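Local coordinates for nucleosome assembly protein 1, putative (PDB 3FS3) that probably binds histones and chromatin as a malaria-parasite chaperone of the nucleosome assembly protein family, at residues 174-179 against 196-201; 162-167 against 236-241; 114-119 against 135-140. All blocks are in the same frame, centred on the assembly; numbering follows the deposited sequence.

Contact 1 (174-179 against 196-201); sequences VLTKTY and EATVID
Thr178 and Glu196 face each other as a hydrogen-bonded antiparallel pair, and three backbone hydrogen bonds join 174-179 to 196-201. Thr178 N donates to Glu196 O at 2.7 Å, nearly straight at 170°, and Glu196 N returns a bond to Thr178 O. One step on, Lys177 and Ala197 make the non-hydrogen-bonded pair, with Lys177 CA 3.3 Å from Glu196 O in a CA-H...O contact. The third bond, Thr198 N to Thr176 O at 3.1 Å, carries the pairing just past the end of strand 192-197.

A water adds a polar bridge on the face that carries Thr176 and Thr178. It lies 2.7 Å from Thr176 OG1 and 2.6 Å from Thr178 OG1, and it donates to Glu196 O. That carbonyl is therefore gripped twice, by a backbone N-H and by the water. In Thr176, chi1 of 72° puts OG1 where it reaches the water.

On the face of Lys177 and Leu175 the contacts are largely apolar. The Lys177 chain bends at chi2 (71°), which lays CD against Ala197 CB at 3.7 Å; its NZ continues to a salt bridge with Asp270 and a hydrogen bond to Phe240 O. Farther along, Leu175 crosses Ile200 at about a right angle, CD1 to CD1 at 3.8 Å, after the two chains have parted.

Residues 174-179 and the first two of 196-201 belong to the beta hairpin of strands 174-181 and 192-197, the latter outermost in the four-stranded antiparallel sheet of this chain; the rest runs on as loop. Strand 158-164 pairs with the other side of 174-181, the loop holding Phe240 and Phe241 packs on the Lys177 and Leu175 face, and helix 260-289 reaches that face through Asp270.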
loop_
_atom_site.group_PDB
_atom_site.type_symbol
_atom_site.label_atom_id
_atom_site.label_comp_id
_atom_site.label_asym_id
_atom_site.label_seq_id
_atom_site.Cartn_x
_atom_site.Cartn_y
_atom_site.Cartn_z
ATOM N N VAL A 174 -6.783 -23.599 -19.308
ATOM C CA VAL A 174 -6.560 -22.593 -18.270
ATOM C C VAL A 174 -5.083 -22.383 -17.952
ATOM O O VAL A 174 -4.331 -23.344 -17.806
ATOM C CB VAL A 174 -7.239 -22.984 -16.937
ATOM C CG1 VAL A 174 -7.016 -21.894 -15.911
ATOM C CG2 VAL A 174 -8.723 -23.222 -17.149
ATOM N N LEU A 175 -4.671 -21.124 -17.841
ATOM C CA LEU A 175 -3.292 -20.807 -17.483
ATOM C C LEU A 175 -3.358 -20.055 -16.153
ATOM O O LEU A 175 -4.066 -19.048 -16.038
ATOM C CB LEU A 175 -2.622 -19.918 -18.548
ATOM C CG LEU A 175 -2.405 -20.492 -19.951
ATOM C CD1 LEU A 175 -1.543 -19.521 -20.759
ATOM C CD2 LEU A 175 -1.723 -21.855 -19.862
ATOM N N THR A 176 -2.639 -20.543 -15.146
ATOM C CA THR A 176 -2.650 -19.898 -13.839
ATOM C C THR A 176 -1.274 -19.412 -13.424
ATOM O O THR A 176 -0.248 -19.854 -13.943
ATOM C CB THR A 176 -3.127 -20.848 -12.743
ATOM O OG1 THR A 176 -2.108 -21.820 -12.488
ATOM C CG2 THR A 176 -4.404 -21.558 -13.161
ATOM N N LYS A 177 -1.274 -18.496 -12.467
ATOM C CA LYS A 177 -0.058 -17.926 -11.923
ATOM C C LYS A 177 -0.318 -17.808 -10.427
ATOM O O LYS A 177 -1.261 -17.132 -10.006
ATOM C CB LYS A 177 0.192 -16.546 -12.533
ATOM C CG LYS A 177 1.486 -15.881 -12.089
ATOM C CD LYS A 177 2.692 -16.574 -12.676
ATOM C CE LYS A 177 3.992 -15.899 -12.242
ATOM N NZ LYS A 177 4.284 -14.648 -12.980
ATOM N N THR A 178 0.502 -18.484 -9.628
ATOM C CA THR A 178 0.351 -18.469 -8.179
ATOM C C THR A 178 1.408 -17.612 -7.487
ATOM O O THR A 178 2.605 -17.835 -7.648
ATOM C CB THR A 178 0.432 -19.895 -7.604
ATOM O OG1 THR A 178 -0.486 -20.743 -8.303
ATOM C CG2 THR A 178 0.073 -19.893 -6.114
ATOM N N TYR A 179 0.956 -16.626 -6.719
ATOM C CA TYR A 179 1.864 -15.751 -5.989
ATOM C C TYR A 179 1.868 -16.157 -4.520
ATOM O O TYR A 179 0.868 -15.994 -3.820
ATOM C CB TYR A 179 1.433 -14.289 -6.137
ATOM C CG TYR A 179 1.714 -13.744 -7.515
ATOM C CD1 TYR A 179 2.959 -13.201 -7.833
ATOM C CD2 TYR A 179 0.771 -13.862 -8.529
ATOM C CE1 TYR A 179 3.257 -12.798 -9.134
ATOM C CE2 TYR A 179 1.055 -13.467 -9.825
ATOM C CZ TYR A 179 2.296 -12.939 -10.125
ATOM O OH TYR A 179 2.568 -12.570 -11.422
ATOM N N GLU A 196 4.540 -19.509 -9.138
ATOM C CA GLU A 196 4.333 -20.751 -9.879
ATOM C C GLU A 196 3.431 -20.495 -11.077
ATOM O O GLU A 196 2.308 -20.022 -10.924
ATOM C CB GLU A 196 3.647 -21.803 -9.007
ATOM C CG GLU A 196 4.490 -22.421 -7.920
ATOM C CD GLU A 196 3.676 -23.377 -7.065
ATOM O OE1 GLU A 196 3.051 -24.299 -7.632
ATOM O OE2 GLU A 196 3.659 -23.206 -5.827
ATOM N N ALA A 197 3.909 -20.827 -12.266
ATOM C CA ALA A 197 3.116 -20.633 -13.468
ATOM C C ALA A 197 2.930 -21.956 -14.195
ATOM O O ALA A 197 3.830 -22.801 -14.226
ATOM C CB ALA A 197 3.789 -19.631 -14.382
ATOM N N THR A 198 1.749 -22.142 -14.769
ATOM C CA THR A 198 1.476 -23.353 -15.516
ATOM C C THR A 198 2.353 -23.325 -16.758
ATOM O O THR A 198 2.665 -22.260 -17.284
ATOM C CB THR A 198 -0.017 -23.433 -15.923
ATOM O OG1 THR A 198 -0.159 -24.192 -17.136
ATOM C CG2 THR A 198 -0.573 -22.060 -16.115
ATOM N N VAL A 199 2.790 -24.500 -17.190
ATOM C CA VAL A 199 3.610 -24.619 -18.379
ATOM C C VAL A 199 2.644 -24.639 -19.573
ATOM O O VAL A 199 1.719 -25.453 -19.634
ATOM C CB VAL A 199 4.455 -25.923 -18.335
ATOM C CG1 VAL A 199 3.576 -27.088 -17.946
ATOM C CG2 VAL A 199 5.088 -26.196 -19.694
ATOM N N ILE A 200 2.856 -23.726 -20.511
ATOM C CA ILE A 200 1.996 -23.623 -21.678
ATOM C C ILE A 200 2.310 -24.714 -22.688
ATOM O O ILE A 200 3.451 -24.868 -23.097
ATOM C CB ILE A 200 2.170 -22.248 -22.358
ATOM C CG1 ILE A 200 1.892 -21.134 -21.341
ATOM C CG2 ILE A 200 1.228 -22.131 -23.573
ATOM C CD1 ILE A 200 2.118 -19.728 -21.889
ATOM N N ASP A 201 1.298 -25.471 -23.096
ATOM C CA ASP A 201 1.520 -26.529 -24.074
ATOM C C ASP A 201 1.304 -26.012 -25.484
ATOM O O ASP A 201 0.288 -26.303 -26.114
ATOM C CB ASP A 201 0.600 -27.713 -23.792
ATOM C CG ASP A 201 0.904 -28.360 -22.456
ATOM O OD1 ASP A 201 2.092 -28.661 -22.222
ATOM O OD2 ASP A 201 -0.029 -28.562 -21.645
HETATM O O HOH W 1 -0.066 -21.692 -10.715
#

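Contact 2 (162-167 against 236-241); sequences FYFATN and SFFHFF
An aromatic cluster made by Phe162, Phe240 and Phe241 joins the end of a sheet strand to a short 3-10 turn, and Phe237 and Phe238 widen the contact. Phe241 comes edge-on to one face of the Phe162 ring: its CZ stands 3.5 Å from Phe162 CD2, displaced toward the rim, with the two planes at 87° and the centroids 5.1 Å apart. This is a T-shaped pair. Phe240 meets the same ring obliquely, its CE2 3.9 Å from Phe162 CE2, while Phe237 brings CZ to 4.1 Å from Phe162 CE1.

The rings on 162-167 come from strand 158-164 of the antiparallel sheet, where Phe162 and Phe164 both project to the side covered by the loop between strand 192-197 and helix 260-289. Phe164 and Phe238 reach toward each other tip to tip, Phe164 CZ lying 3.9 Å from Phe238 CE1 at the edge of the Phe238 ring.

Within 236-241 the rings also pack on one another. Phe237 CD2 lies over the centre of the Phe238 ring, and Phe240 CD2 over the centre of Phe241. An ST turn starts the segment, Ser236 OG accepting from Phe238 N at 3.1 Å, and Asp133 of helix 131-137 binds both Ser236 OG and Phe237 N.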
loop_
_atom_site.group_PDB
_atom_site.type_symbol
_atom_site.label_atom_id
_atom_site.label_comp_id
_atom_site.label_asym_id
_atom_site.label_seq_id
_atom_site.Cartn_x
_atom_site.Cartn_y
_atom_site.Cartn_z
ATOM N N PHE A 162 -6.372 -17.617 -16.048
ATOM C CA PHE A 162 -6.728 -17.124 -17.373
ATOM C C PHE A 162 -7.376 -18.279 -18.144
ATOM O O PHE A 162 -6.705 -19.243 -18.521
ATOM C CB PHE A 162 -5.466 -16.631 -18.085
ATOM C CG PHE A 162 -4.779 -15.487 -17.379
ATOM C CD1 PHE A 162 -4.895 -14.184 -17.856
ATOM C CD2 PHE A 162 -4.050 -15.711 -16.218
ATOM C CE1 PHE A 162 -4.291 -13.121 -17.184
ATOM C CE2 PHE A 162 -3.442 -14.656 -15.538
ATOM C CZ PHE A 162 -3.565 -13.355 -16.025
ATOM N N TYR A 163 -8.685 -18.181 -18.359
ATOM C CA TYR A 163 -9.426 -19.222 -19.055
ATOM C C TYR A 163 -9.470 -18.942 -20.550
ATOM O O TYR A 163 -9.859 -17.855 -20.979
ATOM C CB TYR A 163 -10.844 -19.312 -18.487
ATOM C CG TYR A 163 -10.873 -19.711 -17.026
ATOM C CD1 TYR A 163 -11.202 -21.013 -16.637
ATOM C CD2 TYR A 163 -10.532 -18.795 -16.030
ATOM C CE1 TYR A 163 -11.184 -21.392 -15.289
ATOM C CE2 TYR A 163 -10.511 -19.162 -14.693
ATOM C CZ TYR A 163 -10.833 -20.460 -14.327
ATOM O OH TYR A 163 -10.762 -20.818 -13.001
ATOM N N PHE A 164 -9.072 -19.930 -21.342
ATOM C CA PHE A 164 -9.043 -19.768 -22.789
ATOM C C PHE A 164 -9.971 -20.740 -23.500
ATOM O O PHE A 164 -10.109 -21.898 -23.097
ATOM C CB PHE A 164 -7.619 -19.989 -23.308
ATOM C CG PHE A 164 -6.662 -18.893 -22.954
ATOM C CD1 PHE A 164 -6.439 -17.839 -23.835
ATOM C CD2 PHE A 164 -5.965 -18.924 -21.752
ATOM C CE1 PHE A 164 -5.533 -16.838 -23.531
ATOM C CE2 PHE A 164 -5.055 -17.921 -21.438
ATOM C CZ PHE A 164 -4.837 -16.876 -22.330
ATOM N N ALA A 165 -10.607 -20.265 -24.564
ATOM C CA ALA A 165 -11.474 -21.122 -25.352
ATOM C C ALA A 165 -10.528 -21.981 -26.179
ATOM O O ALA A 165 -9.339 -21.678 -26.285
ATOM C CB ALA A 165 -12.357 -20.280 -26.268
ATOM N N THR A 166 -11.049 -23.063 -26.741
ATOM C CA THR A 166 -10.258 -23.937 -27.587
ATOM C C THR A 166 -9.600 -22.988 -28.568
ATOM O O THR A 166 -10.258 -22.096 -29.104
ATOM C CB THR A 166 -11.156 -24.907 -28.353
ATOM O OG1 THR A 166 -11.876 -25.712 -27.412
ATOM C CG2 THR A 166 -10.325 -25.794 -29.279
ATOM N N ASN A 167 -8.307 -23.174 -28.800
ATOM C CA ASN A 167 -7.580 -22.273 -29.669
ATOM C C ASN A 167 -6.434 -23.000 -30.373
ATOM O O ASN A 167 -5.988 -24.046 -29.925
ATOM C CB ASN A 167 -7.060 -21.105 -28.828
ATOM C CG ASN A 167 -5.944 -21.523 -27.903
ATOM O OD1 ASN A 167 -4.812 -21.711 -28.343
ATOM N ND2 ASN A 167 -6.255 -21.695 -26.617
ATOM N N SER A 236 6.892 -10.925 -25.095
ATOM C CA SER A 236 5.507 -11.349 -25.191
ATOM C C SER A 236 4.832 -11.342 -23.837
ATOM O O SER A 236 5.464 -11.593 -22.805
ATOM C CB SER A 236 5.422 -12.756 -25.770
ATOM O OG SER A 236 4.131 -13.303 -25.560
ATOM N N PHE A 237 3.537 -11.060 -23.843
ATOM C CA PHE A 237 2.778 -11.043 -22.615
ATOM C C PHE A 237 2.877 -12.393 -21.909
ATOM O O PHE A 237 2.904 -12.474 -20.685
ATOM C CB PHE A 237 1.303 -10.764 -22.904
ATOM C CG PHE A 237 0.407 -11.076 -21.750
ATOM C CD1 PHE A 237 0.414 -10.271 -20.615
ATOM C CD2 PHE A 237 -0.409 -12.199 -21.770
ATOM C CE1 PHE A 237 -0.383 -10.582 -19.516
ATOM C CE2 PHE A 237 -1.206 -12.516 -20.677
ATOM C CZ PHE A 237 -1.194 -11.707 -19.549
ATOM N N PHE A 238 2.931 -13.458 -22.695
ATOM C CA PHE A 238 2.961 -14.795 -22.135
ATOM C C PHE A 238 4.208 -15.174 -21.345
ATOM O O PHE A 238 4.296 -16.269 -20.784
ATOM C CB PHE A 238 2.626 -15.782 -23.255
ATOM C CG PHE A 238 1.206 -15.646 -23.742
ATOM C CD1 PHE A 238 0.174 -16.348 -23.124
ATOM C CD2 PHE A 238 0.887 -14.743 -24.758
ATOM C CE1 PHE A 238 -1.162 -16.152 -23.509
ATOM C CE2 PHE A 238 -0.438 -14.536 -25.153
ATOM C CZ PHE A 238 -1.470 -15.242 -24.525
ATOM N N HIS A 239 5.158 -14.247 -21.270
ATOM C CA HIS A 239 6.363 -14.466 -20.484
ATOM C C HIS A 239 5.933 -14.333 -19.028
ATOM O O HIS A 239 6.682 -14.661 -18.113
ATOM C CB HIS A 239 7.425 -13.421 -20.824
ATOM C CG HIS A 239 8.308 -13.815 -21.965
ATOM N ND1 HIS A 239 8.613 -12.962 -23.002
ATOM C CD2 HIS A 239 8.955 -14.974 -22.228
ATOM C CE1 HIS A 239 9.411 -13.579 -23.856
ATOM N NE2 HIS A 239 9.633 -14.801 -23.410
ATOM N N PHE A 240 4.711 -13.839 -18.838
ATOM C CA PHE A 240 4.118 -13.668 -17.518
ATOM C C PHE A 240 4.018 -15.035 -16.842
ATOM O O PHE A 240 4.155 -15.159 -15.628
ATOM C CB PHE A 240 2.711 -13.070 -17.662
ATOM C CG PHE A 240 1.957 -12.939 -16.361
ATOM C CD1 PHE A 240 2.171 -11.853 -15.519
ATOM C CD2 PHE A 240 1.018 -13.900 -15.988
ATOM C CE1 PHE A 240 1.459 -11.718 -14.321
ATOM C CE2 PHE A 240 0.299 -13.776 -14.788
ATOM C CZ PHE A 240 0.521 -12.679 -13.954
ATOM N N PHE A 241 3.768 -16.065 -17.634
ATOM C CA PHE A 241 3.636 -17.404 -17.079
ATOM C C PHE A 241 4.994 -18.084 -16.953
ATOM O O PHE A 241 5.232 -19.159 -17.500
ATOM C CB PHE A 241 2.666 -18.206 -17.944
ATOM C CG PHE A 241 1.291 -17.589 -18.015
ATOM C CD1 PHE A 241 0.380 -17.776 -16.982
ATOM C CD2 PHE A 241 0.928 -16.786 -19.096
ATOM C CE1 PHE A 241 -0.869 -17.179 -17.016
ATOM C CE2 PHE A 241 -0.316 -16.182 -19.145
ATOM C CZ PHE A 241 -1.222 -16.379 -18.100
#

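Contact 3 (114-119 against 135-140); sequences FWLRAL and EILVYL
Leu116 holds CG anti to its backbone N (chi1 168°), and from there chi2, 57° in Leu116 and 170° in Leu137, places the two CD1 atoms so that they meet at 3.7 Å, the side chains crossing at about a right angle. The other branch of Leu116, CD2, lies 3.9 Å from Val138 CG1, these two side chains running side by side and pointing the same way.

Leu140 packs next to this pair. Its CD2 touches Trp115 CB at 3.8 Å and approaches Leu119 CD1 one helical turn later. The Trp115 indole turns an edge to the backbone of Leu140, with CD1 3.5 Å from Leu140 O.

Two waters link the main chains beside this apolar contact. One accepts from Leu116 N and donates to Leu137 O at 2.8 Å; the other accepts from Trp115 N over a longer 3.3 Å and donates to Leu140 O. On the same helix, Phe114 packs on Leu58 of the second subunit.

Leu137 to Leu140 form a type I beta turn, and helix 114-120 packs against it through Leu137, Val138 and Leu140: a short helix set on the helix-to-strand junction that leads into the antiparallel sheet of this NAP-family protein.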
loop_
_atom_site.group_PDB
_atom_site.type_symbol
_atom_site.label_atom_id
_atom_site.label_comp_id
_atom_site.label_asym_id
_atom_site.label_seq_id
_atom_site.Cartn_x
_atom_site.Cartn_y
_atom_site.Cartn_z
ATOM N N PHE A 114 -13.392 -8.905 -25.571
ATOM C CA PHE A 114 -13.613 -8.226 -24.300
ATOM C C PHE A 114 -12.392 -8.046 -23.410
ATOM O O PHE A 114 -12.071 -6.931 -23.021
ATOM C CB PHE A 114 -14.683 -8.937 -23.470
ATOM C CG PHE A 114 -14.914 -8.293 -22.128
ATOM C CD1 PHE A 114 -15.630 -7.099 -22.030
ATOM C CD2 PHE A 114 -14.364 -8.845 -20.980
ATOM C CE1 PHE A 114 -15.795 -6.463 -20.799
ATOM C CE2 PHE A 114 -14.519 -8.225 -19.743
ATOM C CZ PHE A 114 -15.242 -7.020 -19.652
ATOM N N TRP A 115 -11.726 -9.140 -23.060
ATOM C CA TRP A 115 -10.573 -9.041 -22.173
ATOM C C TRP A 115 -9.360 -8.387 -22.831
ATOM O O TRP A 115 -8.651 -7.608 -22.190
ATOM C CB TRP A 115 -10.199 -10.420 -21.609
ATOM C CG TRP A 115 -11.274 -11.010 -20.767
ATOM C CD1 TRP A 115 -12.149 -11.996 -21.128
ATOM C CD2 TRP A 115 -11.636 -10.620 -19.436
ATOM N NE1 TRP A 115 -13.034 -12.241 -20.105
ATOM C CE2 TRP A 115 -12.745 -11.410 -19.057
ATOM C CE3 TRP A 115 -11.132 -9.679 -18.528
ATOM C CZ2 TRP A 115 -13.359 -11.292 -17.805
ATOM C CZ3 TRP A 115 -11.739 -9.560 -17.284
ATOM C CH2 TRP A 115 -12.845 -10.367 -16.933
ATOM N N LEU A 116 -9.119 -8.691 -24.102
ATOM C CA LEU A 116 -7.989 -8.075 -24.782
ATOM C C LEU A 116 -8.124 -6.566 -24.701
ATOM O O LEU A 116 -7.166 -5.875 -24.354
ATOM C CB LEU A 116 -7.920 -8.483 -26.250
ATOM C CG LEU A 116 -6.918 -7.632 -27.054
ATOM C CD1 LEU A 116 -5.532 -7.722 -26.414
ATOM C CD2 LEU A 116 -6.867 -8.100 -28.508
ATOM N N ARG A 117 -9.313 -6.055 -25.008
ATOM C CA ARG A 117 -9.524 -4.615 -24.984
ATOM C C ARG A 117 -9.457 -4.029 -23.586
ATOM O O ARG A 117 -8.912 -2.946 -23.394
ATOM C CB ARG A 117 -10.839 -4.259 -25.669
ATOM C CG ARG A 117 -10.759 -4.483 -27.166
ATOM C CD ARG A 117 -12.008 -4.060 -27.911
ATOM N NE ARG A 117 -11.933 -4.465 -29.314
ATOM C CZ ARG A 117 -12.961 -4.457 -30.158
ATOM N NH1 ARG A 117 -14.161 -4.063 -29.746
ATOM N NH2 ARG A 117 -12.791 -4.855 -31.413
ATOM N N ALA A 118 -9.994 -4.741 -22.602
ATOM C CA ALA A 118 -9.925 -4.252 -21.233
ATOM C C ALA A 118 -8.445 -4.155 -20.854
ATOM O O ALA A 118 -7.997 -3.136 -20.327
ATOM C CB ALA A 118 -10.660 -5.209 -20.284
ATOM N N LEU A 119 -7.686 -5.216 -21.128
ATOM C CA LEU A 119 -6.253 -5.235 -20.821
ATOM C C LEU A 119 -5.502 -4.131 -21.577
ATOM O O LEU A 119 -4.632 -3.465 -21.014
ATOM C CB LEU A 119 -5.646 -6.594 -21.180
ATOM C CG LEU A 119 -6.081 -7.822 -20.378
ATOM C CD1 LEU A 119 -5.577 -9.083 -21.059
ATOM C CD2 LEU A 119 -5.544 -7.730 -18.961
ATOM N N GLU A 135 -3.614 -11.974 -31.152
ATOM C CA GLU A 135 -4.346 -13.053 -31.801
ATOM C C GLU A 135 -4.590 -14.192 -30.824
ATOM O O GLU A 135 -5.483 -15.011 -31.025
ATOM C CB GLU A 135 -3.611 -13.557 -33.054
ATOM C CG GLU A 135 -2.189 -14.032 -32.853
ATOM C CD GLU A 135 -1.480 -14.269 -34.181
ATOM O OE1 GLU A 135 -1.418 -13.323 -35.002
ATOM O OE2 GLU A 135 -0.986 -15.395 -34.410
ATOM N N ILE A 136 -3.813 -14.230 -29.748
ATOM C CA ILE A 136 -3.994 -15.275 -28.749
ATOM C C ILE A 136 -4.994 -14.812 -27.676
ATOM O O ILE A 136 -5.887 -15.563 -27.267
ATOM C CB ILE A 136 -2.645 -15.648 -28.086
ATOM C CG1 ILE A 136 -1.646 -16.075 -29.165
ATOM C CG2 ILE A 136 -2.831 -16.818 -27.112
ATOM C CD1 ILE A 136 -0.241 -16.318 -28.635
ATOM N N LEU A 137 -4.866 -13.558 -27.260
ATOM C CA LEU A 137 -5.718 -13.000 -26.221
ATOM C C LEU A 137 -7.205 -12.892 -26.588
ATOM O O LEU A 137 -8.061 -12.801 -25.706
ATOM C CB LEU A 137 -5.157 -11.637 -25.785
ATOM C CG LEU A 137 -3.792 -11.691 -25.082
ATOM C CD1 LEU A 137 -3.232 -10.275 -24.938
ATOM C CD2 LEU A 137 -3.937 -12.367 -23.698
ATOM N N VAL A 138 -7.517 -12.911 -27.878
ATOM C CA VAL A 138 -8.904 -12.844 -28.310
ATOM C C VAL A 138 -9.649 -14.131 -27.926
ATOM O O VAL A 138 -10.875 -14.180 -27.979
ATOM C CB VAL A 138 -9.025 -12.637 -29.843
ATOM C CG1 VAL A 138 -8.410 -11.288 -30.244
ATOM C CG2 VAL A 138 -8.349 -13.783 -30.582
ATOM N N TYR A 139 -8.906 -15.167 -27.548
ATOM C CA TYR A 139 -9.511 -16.436 -27.142
ATOM C C TYR A 139 -9.777 -16.450 -25.636
ATOM O O TYR A 139 -10.324 -17.409 -25.100
ATOM C CB TYR A 139 -8.585 -17.599 -27.506
ATOM C CG TYR A 139 -8.576 -17.910 -28.985
ATOM C CD1 TYR A 139 -9.525 -18.770 -29.536
ATOM C CD2 TYR A 139 -7.657 -17.301 -29.848
ATOM C CE1 TYR A 139 -9.570 -19.018 -30.905
ATOM C CE2 TYR A 139 -7.695 -17.538 -31.230
ATOM C CZ TYR A 139 -8.660 -18.398 -31.747
ATOM O OH TYR A 139 -8.756 -18.617 -33.103
ATOM N N LEU A 140 -9.389 -15.375 -24.959
ATOM C CA LEU A 140 -9.567 -15.274 -23.517
ATOM C C LEU A 140 -11.067 -15.238 -23.160
ATOM O O LEU A 140 -11.821 -14.422 -23.695
ATOM C CB LEU A 140 -8.821 -14.020 -23.022
ATOM C CG LEU A 140 -8.229 -13.986 -21.608
ATOM C CD1 LEU A 140 -7.554 -15.309 -21.280
ATOM C CD2 LEU A 140 -7.237 -12.833 -21.495
HETATM O O HOH W 2 -12.348 -11.921 -24.695
HETATM O O HOH W 3 -10.055 -10.882 -25.759
#

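How the contacts relate
From the N terminus, contact 3 closes first, in series before the other two, bringing helix 114-120 against the end of helix 131-137 at the entry to strand 140-147. The chain then passes into strand 158-164, where the long loop closed by contact 2 opens; contact 1, which pairs strands 174-181 and 192-197 of a hairpin, is nested inside it. Contacts 1 and 2 touch through the neighbouring strands 158-164 and 174-181 and through the loop 236-241, which packs on the hairpin; contacts 2 and 3 touch through Ala165 N and Tyr139 O, 2.9 Å apart. Contacts 1 and 3 do not touch, their centres about 17 Å apart, so contact 2 bridges the hairpin and the small helices.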